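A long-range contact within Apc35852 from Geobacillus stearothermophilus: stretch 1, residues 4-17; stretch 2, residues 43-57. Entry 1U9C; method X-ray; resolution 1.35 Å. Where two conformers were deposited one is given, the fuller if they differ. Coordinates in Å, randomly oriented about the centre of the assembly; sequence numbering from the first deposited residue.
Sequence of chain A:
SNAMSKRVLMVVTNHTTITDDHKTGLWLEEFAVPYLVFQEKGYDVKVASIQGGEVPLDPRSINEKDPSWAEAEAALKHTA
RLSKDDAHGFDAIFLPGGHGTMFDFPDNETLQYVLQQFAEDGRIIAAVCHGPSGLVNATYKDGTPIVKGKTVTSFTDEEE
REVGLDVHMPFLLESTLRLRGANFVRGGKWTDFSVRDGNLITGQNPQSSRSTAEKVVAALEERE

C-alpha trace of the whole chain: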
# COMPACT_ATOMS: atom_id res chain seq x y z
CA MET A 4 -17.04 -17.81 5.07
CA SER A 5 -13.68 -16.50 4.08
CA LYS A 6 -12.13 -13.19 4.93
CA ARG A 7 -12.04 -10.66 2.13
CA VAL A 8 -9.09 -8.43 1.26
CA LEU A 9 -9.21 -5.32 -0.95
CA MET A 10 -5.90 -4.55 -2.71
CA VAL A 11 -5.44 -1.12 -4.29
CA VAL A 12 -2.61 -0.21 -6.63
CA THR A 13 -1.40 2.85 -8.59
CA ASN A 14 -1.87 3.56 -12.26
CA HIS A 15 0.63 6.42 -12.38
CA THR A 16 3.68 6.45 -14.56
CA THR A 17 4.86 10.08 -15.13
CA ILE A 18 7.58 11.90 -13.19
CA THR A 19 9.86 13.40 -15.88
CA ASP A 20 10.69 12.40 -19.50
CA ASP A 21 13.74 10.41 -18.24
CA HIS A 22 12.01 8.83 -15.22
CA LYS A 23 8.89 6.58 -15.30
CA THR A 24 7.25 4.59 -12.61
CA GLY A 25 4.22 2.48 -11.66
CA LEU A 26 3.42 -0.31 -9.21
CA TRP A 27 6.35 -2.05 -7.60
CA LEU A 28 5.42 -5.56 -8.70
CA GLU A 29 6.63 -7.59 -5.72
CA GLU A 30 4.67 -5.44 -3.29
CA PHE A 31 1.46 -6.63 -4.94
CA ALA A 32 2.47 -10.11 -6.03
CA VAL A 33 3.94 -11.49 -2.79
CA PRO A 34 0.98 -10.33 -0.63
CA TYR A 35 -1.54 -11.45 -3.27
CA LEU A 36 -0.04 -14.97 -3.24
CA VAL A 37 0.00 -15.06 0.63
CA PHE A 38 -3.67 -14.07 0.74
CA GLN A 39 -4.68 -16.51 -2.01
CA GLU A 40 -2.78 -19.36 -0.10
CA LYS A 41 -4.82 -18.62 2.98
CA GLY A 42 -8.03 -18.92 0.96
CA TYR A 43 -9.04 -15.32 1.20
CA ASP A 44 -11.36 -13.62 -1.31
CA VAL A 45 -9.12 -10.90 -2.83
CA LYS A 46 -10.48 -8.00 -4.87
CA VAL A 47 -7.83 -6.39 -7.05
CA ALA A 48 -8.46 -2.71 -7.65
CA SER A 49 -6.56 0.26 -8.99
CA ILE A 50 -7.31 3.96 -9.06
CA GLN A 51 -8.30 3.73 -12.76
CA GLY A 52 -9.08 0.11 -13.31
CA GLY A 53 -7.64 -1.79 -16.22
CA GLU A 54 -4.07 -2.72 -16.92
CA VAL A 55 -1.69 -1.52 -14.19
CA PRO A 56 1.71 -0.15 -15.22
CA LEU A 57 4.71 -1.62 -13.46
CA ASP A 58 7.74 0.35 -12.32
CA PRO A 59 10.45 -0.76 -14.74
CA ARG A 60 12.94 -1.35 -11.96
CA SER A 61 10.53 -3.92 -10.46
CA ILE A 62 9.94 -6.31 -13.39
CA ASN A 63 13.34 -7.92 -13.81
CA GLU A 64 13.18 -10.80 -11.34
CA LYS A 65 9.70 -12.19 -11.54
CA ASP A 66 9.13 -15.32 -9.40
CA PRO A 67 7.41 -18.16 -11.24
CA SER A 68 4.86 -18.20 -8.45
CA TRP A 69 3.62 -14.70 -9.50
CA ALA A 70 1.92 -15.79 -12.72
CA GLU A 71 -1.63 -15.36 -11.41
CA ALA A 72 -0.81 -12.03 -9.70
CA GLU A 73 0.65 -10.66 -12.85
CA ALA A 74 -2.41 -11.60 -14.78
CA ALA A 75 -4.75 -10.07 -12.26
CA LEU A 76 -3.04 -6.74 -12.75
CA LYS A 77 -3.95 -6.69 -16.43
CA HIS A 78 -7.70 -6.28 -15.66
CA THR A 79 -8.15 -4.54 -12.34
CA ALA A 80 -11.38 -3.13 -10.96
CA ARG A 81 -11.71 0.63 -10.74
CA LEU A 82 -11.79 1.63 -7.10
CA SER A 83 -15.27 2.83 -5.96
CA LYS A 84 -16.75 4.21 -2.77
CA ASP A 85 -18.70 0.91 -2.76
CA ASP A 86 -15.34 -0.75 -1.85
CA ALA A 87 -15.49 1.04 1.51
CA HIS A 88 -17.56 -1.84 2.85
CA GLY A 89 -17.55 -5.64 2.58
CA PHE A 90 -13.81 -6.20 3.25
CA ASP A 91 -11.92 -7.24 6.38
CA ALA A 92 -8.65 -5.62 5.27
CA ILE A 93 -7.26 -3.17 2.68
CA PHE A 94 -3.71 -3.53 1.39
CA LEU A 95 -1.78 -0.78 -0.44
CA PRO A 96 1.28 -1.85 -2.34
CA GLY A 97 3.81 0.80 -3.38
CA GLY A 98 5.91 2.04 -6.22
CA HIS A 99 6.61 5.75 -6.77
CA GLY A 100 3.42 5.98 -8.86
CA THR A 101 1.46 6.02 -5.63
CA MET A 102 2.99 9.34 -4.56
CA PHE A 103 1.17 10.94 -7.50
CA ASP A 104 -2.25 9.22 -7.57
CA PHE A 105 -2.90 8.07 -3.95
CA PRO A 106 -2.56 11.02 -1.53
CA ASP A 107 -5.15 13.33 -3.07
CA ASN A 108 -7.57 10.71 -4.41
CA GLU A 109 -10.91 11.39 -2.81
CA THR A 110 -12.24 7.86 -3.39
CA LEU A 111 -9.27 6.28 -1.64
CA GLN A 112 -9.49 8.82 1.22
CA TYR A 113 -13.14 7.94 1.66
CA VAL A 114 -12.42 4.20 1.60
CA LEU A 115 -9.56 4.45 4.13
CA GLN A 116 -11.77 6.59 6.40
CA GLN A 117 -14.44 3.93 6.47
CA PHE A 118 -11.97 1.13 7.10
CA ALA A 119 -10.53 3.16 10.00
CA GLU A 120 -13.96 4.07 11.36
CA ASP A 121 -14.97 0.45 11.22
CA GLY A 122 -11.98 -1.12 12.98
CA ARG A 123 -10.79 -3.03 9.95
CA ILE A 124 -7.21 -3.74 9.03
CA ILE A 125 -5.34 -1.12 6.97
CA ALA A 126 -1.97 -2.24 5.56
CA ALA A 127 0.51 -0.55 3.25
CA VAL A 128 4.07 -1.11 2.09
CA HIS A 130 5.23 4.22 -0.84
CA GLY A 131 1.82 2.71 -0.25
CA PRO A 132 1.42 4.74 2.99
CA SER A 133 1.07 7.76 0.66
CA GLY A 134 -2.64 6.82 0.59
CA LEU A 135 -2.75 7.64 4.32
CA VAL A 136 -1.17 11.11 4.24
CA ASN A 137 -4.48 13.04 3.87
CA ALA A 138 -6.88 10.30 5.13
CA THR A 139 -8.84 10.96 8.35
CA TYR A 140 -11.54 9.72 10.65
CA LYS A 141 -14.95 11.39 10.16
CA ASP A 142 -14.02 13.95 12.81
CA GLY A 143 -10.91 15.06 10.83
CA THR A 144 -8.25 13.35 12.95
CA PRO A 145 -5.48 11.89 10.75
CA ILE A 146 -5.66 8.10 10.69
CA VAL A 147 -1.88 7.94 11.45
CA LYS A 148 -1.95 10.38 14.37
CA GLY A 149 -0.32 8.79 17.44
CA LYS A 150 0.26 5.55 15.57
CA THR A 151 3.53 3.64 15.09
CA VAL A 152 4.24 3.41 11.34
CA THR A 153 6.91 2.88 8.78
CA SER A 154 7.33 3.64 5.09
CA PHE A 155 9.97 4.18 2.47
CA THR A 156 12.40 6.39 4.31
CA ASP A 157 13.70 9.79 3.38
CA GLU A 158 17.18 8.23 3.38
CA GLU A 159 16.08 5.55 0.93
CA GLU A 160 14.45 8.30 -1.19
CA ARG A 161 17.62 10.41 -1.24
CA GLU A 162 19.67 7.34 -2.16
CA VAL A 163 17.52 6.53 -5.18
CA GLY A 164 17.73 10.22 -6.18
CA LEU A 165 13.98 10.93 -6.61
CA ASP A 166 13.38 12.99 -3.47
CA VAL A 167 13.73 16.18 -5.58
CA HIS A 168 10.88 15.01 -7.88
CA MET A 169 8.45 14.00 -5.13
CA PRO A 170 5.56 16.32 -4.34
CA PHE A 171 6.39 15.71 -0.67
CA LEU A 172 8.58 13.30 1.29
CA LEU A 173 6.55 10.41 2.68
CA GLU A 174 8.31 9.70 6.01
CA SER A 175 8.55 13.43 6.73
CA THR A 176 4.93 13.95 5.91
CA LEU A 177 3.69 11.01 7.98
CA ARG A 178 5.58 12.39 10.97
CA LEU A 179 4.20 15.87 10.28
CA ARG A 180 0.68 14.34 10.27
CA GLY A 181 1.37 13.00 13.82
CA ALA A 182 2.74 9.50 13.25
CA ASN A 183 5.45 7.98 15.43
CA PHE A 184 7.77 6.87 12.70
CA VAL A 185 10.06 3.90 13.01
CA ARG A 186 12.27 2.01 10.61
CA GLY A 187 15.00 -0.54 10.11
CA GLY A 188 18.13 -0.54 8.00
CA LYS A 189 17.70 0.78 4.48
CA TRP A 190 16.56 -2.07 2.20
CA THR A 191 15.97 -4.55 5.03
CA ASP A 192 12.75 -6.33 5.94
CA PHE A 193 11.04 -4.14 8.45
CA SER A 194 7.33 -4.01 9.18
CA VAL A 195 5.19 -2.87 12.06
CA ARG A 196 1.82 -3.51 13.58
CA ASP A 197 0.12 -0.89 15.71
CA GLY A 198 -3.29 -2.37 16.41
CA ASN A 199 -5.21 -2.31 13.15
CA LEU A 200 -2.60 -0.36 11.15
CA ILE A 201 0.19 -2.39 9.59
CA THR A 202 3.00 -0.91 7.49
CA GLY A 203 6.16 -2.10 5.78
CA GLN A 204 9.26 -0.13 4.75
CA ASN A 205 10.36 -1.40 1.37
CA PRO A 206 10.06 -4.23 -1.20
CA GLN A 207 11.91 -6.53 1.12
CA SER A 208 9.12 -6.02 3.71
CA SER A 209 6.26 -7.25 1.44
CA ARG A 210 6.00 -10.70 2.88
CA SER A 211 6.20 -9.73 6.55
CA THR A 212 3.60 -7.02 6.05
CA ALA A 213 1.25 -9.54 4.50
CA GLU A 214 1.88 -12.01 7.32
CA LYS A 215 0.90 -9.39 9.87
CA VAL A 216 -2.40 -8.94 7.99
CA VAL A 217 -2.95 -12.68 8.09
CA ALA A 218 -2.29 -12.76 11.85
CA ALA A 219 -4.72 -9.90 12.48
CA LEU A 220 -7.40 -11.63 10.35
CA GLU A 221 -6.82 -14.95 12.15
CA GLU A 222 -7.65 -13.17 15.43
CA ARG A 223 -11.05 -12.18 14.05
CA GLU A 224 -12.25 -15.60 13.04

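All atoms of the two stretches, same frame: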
# COMPACT_ATOMS: atom_id res chain seq x y z
N MET A 4 -17.49 -17.99 6.48
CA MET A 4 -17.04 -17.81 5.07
C MET A 4 -15.84 -16.91 5.10
O MET A 4 -15.69 -16.13 6.03
CB MET A 4 -18.14 -17.17 4.26
CG MET A 4 -17.97 -17.31 2.77
SD MET A 4 -18.80 -15.91 2.04
CE MET A 4 -19.68 -16.67 0.67
N SER A 5 -15.02 -17.01 4.07
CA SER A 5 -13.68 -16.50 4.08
C SER A 5 -13.56 -15.01 4.24
O SER A 5 -14.41 -14.26 3.82
CB SER A 5 -12.99 -16.84 2.77
OG SER A 5 -13.61 -16.14 1.71
N LYS A 6 -12.49 -14.61 4.86
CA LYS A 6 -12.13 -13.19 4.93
C LYS A 6 -11.89 -12.66 3.52
O LYS A 6 -11.48 -13.38 2.60
CB LYS A 6 -10.87 -13.07 5.78
CG LYS A 6 -11.02 -13.50 7.24
CD LYS A 6 -11.91 -12.54 8.02
CE LYS A 6 -12.06 -12.93 9.51
NZ LYS A 6 -13.10 -12.16 10.17
N ARG A 7 -12.11 -11.37 3.39
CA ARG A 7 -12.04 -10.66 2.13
C ARG A 7 -11.05 -9.53 2.26
O ARG A 7 -11.07 -8.74 3.20
CB ARG A 7 -13.38 -10.09 1.71
CG ARG A 7 -14.55 -11.08 1.55
CD ARG A 7 -15.80 -10.48 0.95
NE ARG A 7 -15.60 -10.04 -0.44
CZ ARG A 7 -16.04 -8.91 -1.01
NH1 ARG A 7 -16.70 -7.96 -0.36
NH2 ARG A 7 -15.77 -8.71 -2.30
N VAL A 8 -10.16 -9.43 1.30
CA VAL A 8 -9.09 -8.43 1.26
C VAL A 8 -9.24 -7.59 -0.01
O VAL A 8 -9.34 -8.12 -1.11
CB VAL A 8 -7.67 -9.04 1.32
CG1 VAL A 8 -6.62 -7.99 1.29
CG2 VAL A 8 -7.52 -9.90 2.56
N LEU A 9 -9.22 -6.27 0.17
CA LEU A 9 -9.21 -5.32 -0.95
C LEU A 9 -7.77 -4.87 -1.18
O LEU A 9 -7.14 -4.35 -0.26
CB LEU A 9 -10.07 -4.10 -0.61
CG LEU A 9 -10.06 -2.98 -1.64
CD1 LEU A 9 -10.67 -3.41 -2.95
CD2 LEU A 9 -10.77 -1.76 -1.05
N MET A 10 -7.23 -5.07 -2.38
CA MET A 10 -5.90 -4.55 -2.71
C MET A 10 -6.01 -3.40 -3.67
O MET A 10 -6.82 -3.53 -4.61
CB MET A 10 -5.04 -5.65 -3.32
CG MET A 10 -4.84 -6.83 -2.34
SD MET A 10 -3.66 -8.09 -2.92
CE MET A 10 -2.12 -7.25 -2.63
N VAL A 11 -5.31 -2.29 -3.42
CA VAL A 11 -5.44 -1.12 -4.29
C VAL A 11 -4.06 -0.70 -4.73
O VAL A 11 -3.18 -0.46 -3.92
CB VAL A 11 -6.15 0.04 -3.58
CG1 VAL A 11 -6.40 1.17 -4.57
CG2 VAL A 11 -7.47 -0.38 -2.96
N VAL A 12 -3.87 -0.60 -6.05
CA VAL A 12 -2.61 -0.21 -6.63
C VAL A 12 -2.73 1.05 -7.52
O VAL A 12 -3.78 1.45 -7.98
CB VAL A 12 -1.98 -1.38 -7.44
CG1 VAL A 12 -1.77 -2.57 -6.54
CG2 VAL A 12 -2.84 -1.75 -8.68
N THR A 13 -1.55 1.65 -7.74
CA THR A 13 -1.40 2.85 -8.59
C THR A 13 -1.58 2.53 -10.06
O THR A 13 -1.43 1.40 -10.52
CB THR A 13 0.00 3.44 -8.33
OG1 THR A 13 0.16 4.71 -9.01
CG2 THR A 13 1.12 2.57 -8.86
N ASN A 14 -1.92 3.57 -10.82
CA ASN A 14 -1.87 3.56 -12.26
C ASN A 14 -0.95 4.65 -12.82
O ASN A 14 -0.95 4.87 -14.03
CB ASN A 14 -3.24 3.76 -12.89
CG ASN A 14 -4.27 2.78 -12.40
OD1 ASN A 14 -4.85 3.00 -11.36
ND2 ASN A 14 -4.50 1.68 -13.14
N HIS A 15 -0.14 5.27 -11.97
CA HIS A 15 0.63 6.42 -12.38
C HIS A 15 1.98 6.09 -12.92
O HIS A 15 2.73 5.35 -12.27
CB HIS A 15 0.80 7.38 -11.22
CG HIS A 15 1.28 8.72 -11.64
ND1 HIS A 15 0.41 9.69 -12.05
CD2 HIS A 15 2.52 9.20 -11.83
CE1 HIS A 15 1.11 10.75 -12.47
NE2 HIS A 15 2.40 10.48 -12.32
N THR A 16 2.35 6.69 -14.03
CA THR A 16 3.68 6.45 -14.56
C THR A 16 4.59 7.68 -14.66
O THR A 16 5.80 7.55 -14.69
CB THR A 16 3.29 5.94 -15.96
OG1 THR A 16 2.83 4.57 -15.90
CG2 THR A 16 4.37 6.12 -17.00
N THR A 17 4.06 8.89 -14.73
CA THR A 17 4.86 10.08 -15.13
C THR A 17 5.57 10.79 -13.98
O THR A 17 4.98 11.13 -12.96
CB THR A 17 4.00 11.08 -15.85
OG1 THR A 17 2.87 11.41 -15.04
CG2 THR A 17 3.46 10.48 -17.13
N TYR A 43 -8.28 -16.53 1.15
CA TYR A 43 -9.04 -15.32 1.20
C TYR A 43 -9.63 -14.95 -0.15
O TYR A 43 -9.09 -15.32 -1.21
CB TYR A 43 -8.18 -14.17 1.71
CG TYR A 43 -7.60 -14.33 3.09
CD1 TYR A 43 -8.17 -15.16 4.07
CD2 TYR A 43 -6.47 -13.59 3.44
CE1 TYR A 43 -7.61 -15.24 5.36
CE2 TYR A 43 -5.93 -13.69 4.69
CZ TYR A 43 -6.48 -14.49 5.65
OH TYR A 43 -5.94 -14.59 6.92
N ASP A 44 -10.70 -14.19 -0.11
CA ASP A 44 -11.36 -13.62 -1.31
C ASP A 44 -10.70 -12.26 -1.55
O ASP A 44 -11.02 -11.32 -0.84
CB ASP A 44 -12.84 -13.46 -1.04
CG ASP A 44 -13.63 -12.82 -2.19
OD1 ASP A 44 -13.09 -12.68 -3.31
OD2 ASP A 44 -14.85 -12.47 -2.06
N VAL A 45 -9.87 -12.14 -2.57
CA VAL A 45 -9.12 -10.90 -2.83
C VAL A 45 -9.71 -10.15 -4.01
O VAL A 45 -9.86 -10.70 -5.09
CB VAL A 45 -7.65 -11.22 -3.13
CG1 VAL A 45 -6.90 -9.98 -3.28
CG2 VAL A 45 -7.04 -12.09 -2.02
N LYS A 46 -10.05 -8.90 -3.81
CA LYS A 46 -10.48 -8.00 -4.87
C LYS A 46 -9.31 -7.13 -5.25
O LYS A 46 -8.69 -6.46 -4.40
CB LYS A 46 -11.63 -7.07 -4.46
CG LYS A 46 -12.06 -6.16 -5.62
CD LYS A 46 -13.34 -5.43 -5.42
CE LYS A 46 -13.69 -4.59 -6.59
NZ LYS A 46 -15.07 -4.00 -6.45
N VAL A 47 -8.94 -7.16 -6.51
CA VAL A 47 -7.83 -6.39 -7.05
C VAL A 47 -8.30 -5.14 -7.75
O VAL A 47 -8.95 -5.23 -8.76
CB VAL A 47 -6.98 -7.25 -8.02
CG1 VAL A 47 -5.78 -6.48 -8.50
CG2 VAL A 47 -6.51 -8.56 -7.35
N ALA A 48 -8.06 -3.99 -7.14
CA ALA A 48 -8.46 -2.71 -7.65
C ALA A 48 -7.26 -1.81 -7.94
O ALA A 48 -6.17 -1.97 -7.38
CB ALA A 48 -9.44 -2.01 -6.71
N SER A 49 -7.50 -0.84 -8.79
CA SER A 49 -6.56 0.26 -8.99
C SER A 49 -7.35 1.55 -9.03
O SER A 49 -8.57 1.58 -9.12
CB SER A 49 -5.67 0.03 -10.19
OG SER A 49 -6.45 0.09 -11.40
N ILE A 50 -6.64 2.67 -8.98
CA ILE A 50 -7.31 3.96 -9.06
C ILE A 50 -8.16 4.04 -10.34
O ILE A 50 -9.33 4.52 -10.31
CB ILE A 50 -6.24 5.06 -8.97
CG1 ILE A 50 -5.50 5.06 -7.65
CG2 ILE A 50 -6.90 6.44 -9.32
CD1 ILE A 50 -6.34 5.21 -6.41
N GLN A 51 -7.61 3.63 -11.48
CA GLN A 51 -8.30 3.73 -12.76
C GLN A 51 -9.00 2.52 -13.28
O GLN A 51 -9.83 2.64 -14.18
CB GLN A 51 -7.31 4.14 -13.84
CG GLN A 51 -6.60 5.47 -13.54
CD GLN A 51 -7.48 6.63 -13.68
OE1 GLN A 51 -8.36 6.87 -12.83
NE2 GLN A 51 -7.26 7.40 -14.76
N GLY A 52 -8.69 1.36 -12.73
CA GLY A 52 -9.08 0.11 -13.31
C GLY A 52 -8.20 -0.22 -14.49
O GLY A 52 -7.38 0.58 -14.94
N GLY A 53 -8.40 -1.40 -15.05
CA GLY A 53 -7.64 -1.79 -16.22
C GLY A 53 -6.25 -2.29 -15.96
O GLY A 53 -5.94 -2.80 -14.87
N GLU A 54 -5.40 -2.17 -16.96
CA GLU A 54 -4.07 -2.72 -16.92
C GLU A 54 -3.08 -1.84 -16.17
O GLU A 54 -2.86 -0.70 -16.60
CB GLU A 54 -3.54 -3.00 -18.35
CG GLU A 54 -2.14 -3.56 -18.44
CD GLU A 54 -1.80 -4.07 -19.84
OE1 GLU A 54 -2.46 -3.69 -20.84
OE2 GLU A 54 -0.86 -4.88 -19.97
N VAL A 55 -2.52 -2.30 -15.07
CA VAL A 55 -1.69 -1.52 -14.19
C VAL A 55 -0.28 -1.44 -14.71
O VAL A 55 0.34 -2.47 -15.04
CB VAL A 55 -1.75 -2.16 -12.85
CG1 VAL A 55 -0.70 -1.63 -11.93
CG2 VAL A 55 -3.12 -1.97 -12.24
N PRO A 56 0.33 -0.28 -14.79
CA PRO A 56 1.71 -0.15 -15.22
C PRO A 56 2.66 -0.54 -14.10
O PRO A 56 2.41 -0.23 -12.93
CB PRO A 56 1.85 1.36 -15.52
CG PRO A 56 0.91 1.99 -14.53
CD PRO A 56 -0.28 1.02 -14.42
N LEU A 57 3.75 -1.20 -14.45
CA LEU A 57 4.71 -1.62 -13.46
C LEU A 57 5.94 -0.71 -13.52
O LEU A 57 6.40 -0.35 -14.62
CB LEU A 57 5.12 -3.08 -13.76
CG LEU A 57 3.93 -4.06 -13.77
CD1 LEU A 57 4.38 -5.53 -14.08
CD2 LEU A 57 3.16 -3.96 -12.43
O HOH W 1 -13.93 -10.08 -4.39
O HOH W 2 -3.66 1.81 -15.91

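What joins the two backbones? Strands 7-12 and 44-49 run parallel, and their hydrogen bonds alternate evenly between them. Asp44 N donates to Lys6 O (2.9 Å), Val8 N to Asp44 O (3.0 Å), Lys46 N to Val8 O (2.9 Å), Met10 N to Lys46 O (2.9 Å), Ala48 N to Met10 O (2.9 Å) and Val12 N to Ala48 O (3.0 Å). The ladder loosens at its end, where Ile50 N lies 3.3 Å from Val12 O.

How do charged groups secure the start of the ladder? Arg7 and Asp44 are bridge partners, so their side chains leave the same face of the sheet. Arg7 NE forms a salt bridge with Asp44 OD2 (3.0 Å), approached at the edge of the guanidinium, and a water links Arg7 NH2 (3.1 Å) to Asp44 OD1 (2.9 Å). Both residues are partly exposed, which suits their charge.

Which apolar groups pack on the two faces? On the face of Val8, Met10 and Val12, Met10 SD reaches back to Val45 CG1 (3.8 Å), while Val12 CG2 meets Val55 CG2 (3.6 Å) from the following loop. Val8 CG2 lies 3.9 Å from Tyr43 CD2. On the other face, Leu9 CD1 approaches Ala48 CB (4.2 Å). These side chains from the first strand are buried, and their apolar character fits that setting.

What ties the loops together beyond the strands? Asn14, the residue most covered by the other stretch, uses both ends of its amide: OD1 accepts from Gln51 N (2.8 Å), and ND2 donates to Ser49 OG (3.1 Å). A water extends this network, joining Asn14 ND2 (2.9 Å) to Glu54 O (2.7 Å). Pro56 CG packs 3.5 Å from Asn14 O, and Pro56 CB lies 3.4 Å from Thr16 OG1. Altogether the contact buries 1087 Å², summed over both stretches.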